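Local coordinates for protein aminotransferase (Streptomyces pactum, PDB 4ZM4) that belongs to the class-III aminotransferases, pyridoxal-5'-phosphate-dependent enzymes of the large PLP aminotransferase clan, and assembles from two copies of its chain, at residues B[113-118]-B[291-296]; B[135-140]-B[296-301]. The protein carries 1 engineered substitution. All blocks are in the same frame, centred on the assembly; numbering follows the deposited sequence.

Contact 1: residues B[113-118]-B[291-296]; sequences GVEQVR and GGRRHA
E115 reaches across the turn following strand 288-292. Its CB lies 3.9 Å from G292 O, and CG, beside the backbone N (chi1 -64°), starts an extended chain that crosses R293 obliquely: R293 NH1 is 4.1 Å from CG and 3.6 Å from CD, planes 81° apart. OE1 accepts the backbone N-H of R294 at 3.2 Å through its anti lone pair and makes a long salt bridge to R294 NE; OE2 meets R293 NH1 at 3.0 Å, in plane at the guanidinium edge. Glutamate suits this place: one carboxylate holds a turn N-H and two arginines. R293 NE pairs with E271, so its guanidinium has two acidic partners. Q116 crosses R294 roughly perpendicularly, its CG above one guanidinium face, toward the rim; a water joins Q116 OE1 to R294 O. G292 O takes E115 N from above the carbonyl plane at 2.9 Å and Q116 N nearly along the C=O axis at 3.1 Å. Glycine suits G291, as Q116 O and V117 CG1 occupy a CB's place; its CA lies 4.0 Å from V117 CA. E115 and Q116 facing G292 form a classic beta bulge, on the strand outermost within this chain, where V117's backbone bonds to the second subunit.

Contact 2: residues B[135-140]-B[296-301]; sequences RATTGR and AMRMLA
The C-terminal turn of helix 123-138 packs here against the short helix 298-301, whose N-cap position is M297. T137 and M299 carry the contact. The CG of M299 stands beside the backbone N, and a bend at chi3 (78°) brings the thioether alongside T137, the two side chains sliding past each other in opposite directions. SD comes to 3.6 Å from both A136 O and T137 CA, and to 4.2 Å from A136 CB; a flexible, polarisable methionine fits such a mixed surface, and small A136 lets it lie close to the helix. T137 splits its branches. CG2, anti to the backbone N, lies over a face of the R298 guanidinium, 3.2 Å from NH2, while R298 NE bonds to H295 O. OG1 binds L133 O one turn back and accepts from a water at 3.0 Å. That water also donates to A296 O at 2.6 Å and accepts from M299 N, tying the threonine to the start of the short helix without a direct hydrogen bond between the segments. Beyond, G139 follows the helix with a positive phi, which glycine adopts easily, and T138 OG1 accepts R140 N at 3.2 Å in an ST turn that closes helix 123-138.

How the contacts relate
A296 belongs to both contacts, whose centres lie about 11 Å apart, and the chain threads them alternately: strand 116-120 leads into helix 123-138, and strand 288-292 into helix 298-301. M297 of contact 2 reaches into contact 1, its CG 3.5 Å from G292 N and its CE 3.8 Å from Q116 O. R118 NH2 probably hydrogen-bonds to L300 O at 2.8 Å, tying strand 116-120 to helix 298-301. The same arginine also reaches A26, S30 and S32 of the second subunit, while A26 there packs on M297 and L300. Both contacts thus border the dimer interface. Of the two ligands, PLP has neighbours G309, V310 and Y311, none in either contact; P3B occupies a separate pocket of sixteen residues.

Contact 1: residues B[113-118]-B[291-296]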
loop_
_atom_site.group_PDB
_atom_site.type_symbol
_atom_site.label_atom_id
_atom_site.label_comp_id
_atom_site.label_asym_id
_atom_site.label_seq_id
_atom_site.Cartn_x
_atom_site.Cartn_y
_atom_site.Cartn_z
ATOM N N GLY B 113 15.055 0.840 -18.874
ATOM C CA GLY B 113 15.194 2.169 -18.257
ATOM C C GLY B 113 15.397 2.185 -16.755
ATOM O O GLY B 113 15.336 3.257 -16.164
ATOM N N VAL B 114 15.566 1.015 -16.132
ATOM C CA VAL B 114 15.705 0.933 -14.680
ATOM C C VAL B 114 17.035 0.334 -14.265
ATOM O O VAL B 114 17.346 -0.803 -14.632
ATOM C CB VAL B 114 14.584 0.085 -14.040
ATOM C CG1 VAL B 114 14.814 -0.076 -12.541
ATOM C CG2 VAL B 114 13.225 0.709 -14.302
ATOM N N GLU B 115 17.806 1.095 -13.496
ATOM C CA GLU B 115 19.029 0.594 -12.860
ATOM C C GLU B 115 18.907 0.517 -11.330
ATOM O O GLU B 115 19.551 -0.302 -10.705
ATOM C CB GLU B 115 20.210 1.478 -13.247
ATOM C CG GLU B 115 20.502 1.442 -14.739
ATOM C CD GLU B 115 21.632 2.385 -15.185
ATOM O OE1 GLU B 115 21.819 3.457 -14.595
ATOM O OE2 GLU B 115 22.336 2.026 -16.138
ATOM N N GLN B 116 18.122 1.397 -10.734
ATOM C CA GLN B 116 17.863 1.401 -9.291
ATOM C C GLN B 116 16.373 1.610 -9.045
ATOM O O GLN B 116 15.677 2.268 -9.834
ATOM C CB GLN B 116 18.610 2.545 -8.615
ATOM C CG GLN B 116 20.109 2.468 -8.719
ATOM C CD GLN B 116 20.798 3.636 -8.000
ATOM O OE1 GLN B 116 20.499 4.815 -8.252
ATOM N NE2 GLN B 116 21.763 3.311 -7.151
ATOM N N VAL B 117 15.886 1.082 -7.932
ATOM C CA VAL B 117 14.473 1.194 -7.587
ATOM C C VAL B 117 14.299 1.499 -6.116
ATOM O O VAL B 117 15.247 1.392 -5.329
ATOM C CB VAL B 117 13.690 -0.116 -7.898
ATOM C CG1 VAL B 117 13.694 -0.422 -9.363
ATOM C CG2 VAL B 117 14.273 -1.312 -7.137
ATOM N N ARG B 118 13.074 1.891 -5.761
ATOM C CA ARG B 118 12.584 1.765 -4.399
ATOM C C ARG B 118 11.246 1.052 -4.452
ATOM O O ARG B 118 10.529 1.134 -5.441
ATOM C CB ARG B 118 12.467 3.102 -3.723
ATOM C CG ARG B 118 13.813 3.667 -3.299
ATOM C CD ARG B 118 13.687 4.534 -2.065
ATOM N NE ARG B 118 14.898 5.271 -1.757
ATOM C CZ ARG B 118 15.043 6.038 -0.679
ATOM N NH1 ARG B 118 14.048 6.172 0.206
ATOM N NH2 ARG B 118 16.197 6.663 -0.465
ATOM N N GLY B 291 11.433 3.281 -10.361
ATOM C CA GLY B 291 12.857 3.391 -10.564
ATOM C C GLY B 291 13.215 4.012 -11.886
ATOM O O GLY B 291 12.350 4.312 -12.698
ATOM N N GLY B 292 14.517 4.187 -12.092
ATOM C CA GLY B 292 15.053 4.688 -13.360
ATOM C C GLY B 292 16.568 4.486 -13.393
ATOM O O GLY B 292 17.117 3.733 -12.580
ATOM N N ARG B 293 17.243 5.190 -14.297
ATOM C CA ARG B 293 18.699 5.154 -14.332
ATOM C C ARG B 293 19.245 5.952 -13.168
ATOM O O ARG B 293 18.480 6.679 -12.492
ATOM C CB ARG B 293 19.212 5.683 -15.659
ATOM C CG ARG B 293 18.925 4.715 -16.781
ATOM C CD ARG B 293 19.495 5.188 -18.090
ATOM N NE ARG B 293 19.186 4.275 -19.195
ATOM C CZ ARG B 293 19.809 3.122 -19.458
ATOM N NH1 ARG B 293 20.792 2.662 -18.674
ATOM N NH2 ARG B 293 19.431 2.415 -20.516
ATOM N N ARG B 294 20.554 5.821 -12.923
ATOM C CA ARG B 294 21.163 6.439 -11.725
ATOM C C ARG B 294 20.986 7.943 -11.661
ATOM O O ARG B 294 20.745 8.493 -10.605
ATOM C CB ARG B 294 22.640 6.089 -11.592
ATOM C CG ARG B 294 22.901 4.656 -11.107
ATOM C CD ARG B 294 23.875 3.878 -11.953
ATOM N NE ARG B 294 23.727 2.438 -11.897
ATOM C CZ ARG B 294 23.922 1.683 -10.823
ATOM N NH1 ARG B 294 24.278 2.216 -9.649
ATOM N NH2 ARG B 294 23.711 0.387 -10.927
ATOM N N HIS B 295 21.022 8.599 -12.818
ATOM C CA HIS B 295 20.838 10.040 -12.854
ATOM C C HIS B 295 19.440 10.444 -12.336
ATOM O O HIS B 295 19.320 11.237 -11.421
ATOM C CB HIS B 295 21.099 10.629 -14.259
ATOM C CG HIS B 295 21.276 12.129 -14.235
ATOM N ND1 HIS B 295 20.327 13.021 -14.692
ATOM C CD2 HIS B 295 22.268 12.885 -13.708
ATOM C CE1 HIS B 295 20.744 14.259 -14.484
ATOM N NE2 HIS B 295 21.915 14.202 -13.878
ATOM N N ALA B 296 18.398 9.852 -12.897
ATOM C CA ALA B 296 17.014 10.161 -12.490
ATOM C C ALA B 296 16.754 9.811 -11.021
ATOM O O ALA B 296 15.914 10.450 -10.378
ATOM C CB ALA B 296 16.018 9.447 -13.391
HETATM O O HOH W 1 21.443 -1.536 -11.959
HETATM O O HOH W 2 21.071 7.345 -8.390
#

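Contact 2: residues B[135-140]-B[296-301]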
loop_
_atom_site.group_PDB
_atom_site.type_symbol
_atom_site.label_atom_id
_atom_site.label_comp_id
_atom_site.label_asym_id
_atom_site.label_seq_id
_atom_site.Cartn_x
_atom_site.Cartn_y
_atom_site.Cartn_z
ATOM N N ARG B 135 9.145 16.281 -8.942
ATOM C CA ARG B 135 9.016 17.672 -8.473
ATOM C C ARG B 135 10.291 18.085 -7.752
ATOM O O ARG B 135 10.822 19.186 -7.990
ATOM C CB ARG B 135 7.787 17.837 -7.577
ATOM C CG ARG B 135 6.459 17.628 -8.299
ATOM C CD ARG B 135 5.280 17.686 -7.344
ATOM N NE ARG B 135 4.052 18.096 -8.030
ATOM C CZ ARG B 135 2.933 17.384 -8.185
ATOM N NH1 ARG B 135 2.819 16.146 -7.669
ATOM N NH2 ARG B 135 1.893 17.946 -8.874
ATOM N N ALA B 136 10.797 17.220 -6.865
ATOM C CA ALA B 136 12.018 17.539 -6.092
ATOM C C ALA B 136 13.252 17.703 -7.001
ATOM O O ALA B 136 14.095 18.580 -6.753
ATOM C CB ALA B 136 12.294 16.489 -5.044
ATOM N N THR B 137 13.331 16.885 -8.044
ATOM C CA THR B 137 14.490 16.822 -8.908
ATOM C C THR B 137 14.549 18.032 -9.853
ATOM O O THR B 137 15.603 18.619 -10.063
ATOM C CB THR B 137 14.495 15.464 -9.686
ATOM O OG1 THR B 137 14.563 14.387 -8.758
ATOM C CG2 THR B 137 15.694 15.338 -10.638
ATOM N N THR B 138 13.421 18.361 -10.450
ATOM C CA THR B 138 13.341 19.455 -11.401
ATOM C C THR B 138 13.159 20.798 -10.710
ATOM O O THR B 138 13.351 21.841 -11.315
ATOM C CB THR B 138 12.143 19.267 -12.330
ATOM O OG1 THR B 138 10.943 19.121 -11.553
ATOM C CG2 THR B 138 12.317 18.035 -13.193
ATOM N N GLY B 139 12.762 20.800 -9.444
ATOM C CA GLY B 139 12.416 22.043 -8.754
ATOM C C GLY B 139 11.149 22.655 -9.322
ATOM O O GLY B 139 10.914 23.843 -9.169
ATOM N N ARG B 140 10.318 21.851 -9.978
ATOM C CA ARG B 140 9.059 22.326 -10.570
ATOM C C ARG B 140 7.936 21.624 -9.856
ATOM O O ARG B 140 8.183 20.758 -9.034
ATOM C CB ARG B 140 9.021 22.034 -12.077
ATOM C CG ARG B 140 10.222 22.584 -12.846
ATOM C CD ARG B 140 10.243 22.071 -14.296
ATOM N NE ARG B 140 11.412 22.507 -15.061
ATOM C CZ ARG B 140 11.625 22.231 -16.345
ATOM N NH1 ARG B 140 10.734 21.530 -17.034
ATOM N NH2 ARG B 140 12.745 22.631 -16.942
ATOM N N ALA B 296 18.398 9.852 -12.897
ATOM C CA ALA B 296 17.014 10.161 -12.490
ATOM C C ALA B 296 16.754 9.811 -11.021
ATOM O O ALA B 296 15.914 10.450 -10.378
ATOM C CB ALA B 296 16.018 9.447 -13.391
ATOM N N MET B 297 17.464 8.806 -10.494
ATOM C CA MET B 297 17.267 8.363 -9.110
ATOM C C MET B 297 18.199 9.010 -8.082
ATOM O O MET B 297 18.237 8.570 -6.934
ATOM C CB MET B 297 17.397 6.826 -9.029
ATOM C CG MET B 297 16.309 6.088 -9.803
ATOM S SD MET B 297 14.702 6.408 -9.041
ATOM C CE MET B 297 14.765 5.224 -7.689
ATOM N N ARG B 298 18.935 10.032 -8.497
ATOM C CA ARG B 298 20.050 10.560 -7.710
ATOM C C ARG B 298 19.637 11.129 -6.352
ATOM O O ARG B 298 20.393 11.034 -5.386
ATOM C CB ARG B 298 20.857 11.612 -8.522
ATOM C CG ARG B 298 20.236 13.013 -8.558
ATOM C CD ARG B 298 20.800 13.903 -9.661
ATOM N NE ARG B 298 19.797 14.036 -10.722
ATOM C CZ ARG B 298 19.378 15.163 -11.284
ATOM N NH1 ARG B 298 19.871 16.331 -10.936
ATOM N NH2 ARG B 298 18.463 15.105 -12.241
ATOM N N MET B 299 18.453 11.741 -6.256
ATOM C CA MET B 299 18.039 12.317 -4.977
ATOM C C MET B 299 17.623 11.250 -3.971
ATOM O O MET B 299 17.534 11.527 -2.769
ATOM C CB MET B 299 16.958 13.360 -5.168
ATOM C CG MET B 299 17.418 14.521 -6.044
ATOM S SD MET B 299 16.353 15.966 -5.898
ATOM C CE MET B 299 16.892 16.671 -4.328
ATOM N N LEU B 300 17.341 10.039 -4.441
ATOM C CA LEU B 300 17.027 8.943 -3.537
ATOM C C LEU B 300 18.275 8.201 -3.154
ATOM O O LEU B 300 18.320 7.577 -2.104
ATOM C CB LEU B 300 15.985 8.006 -4.154
ATOM C CG LEU B 300 14.583 8.575 -4.186
ATOM C CD1 LEU B 300 13.634 7.641 -4.930
ATOM C CD2 LEU B 300 14.045 8.831 -2.790
ATOM N N ALA B 301 19.289 8.220 -4.027
ATOM C CA ALA B 301 20.585 7.576 -3.723
ATOM C C ALA B 301 21.248 8.339 -2.605
ATOM O O ALA B 301 21.914 7.752 -1.778
ATOM C CB ALA B 301 21.490 7.532 -4.954
HETATM O O HOH W 3 16.546 12.140 -8.566
#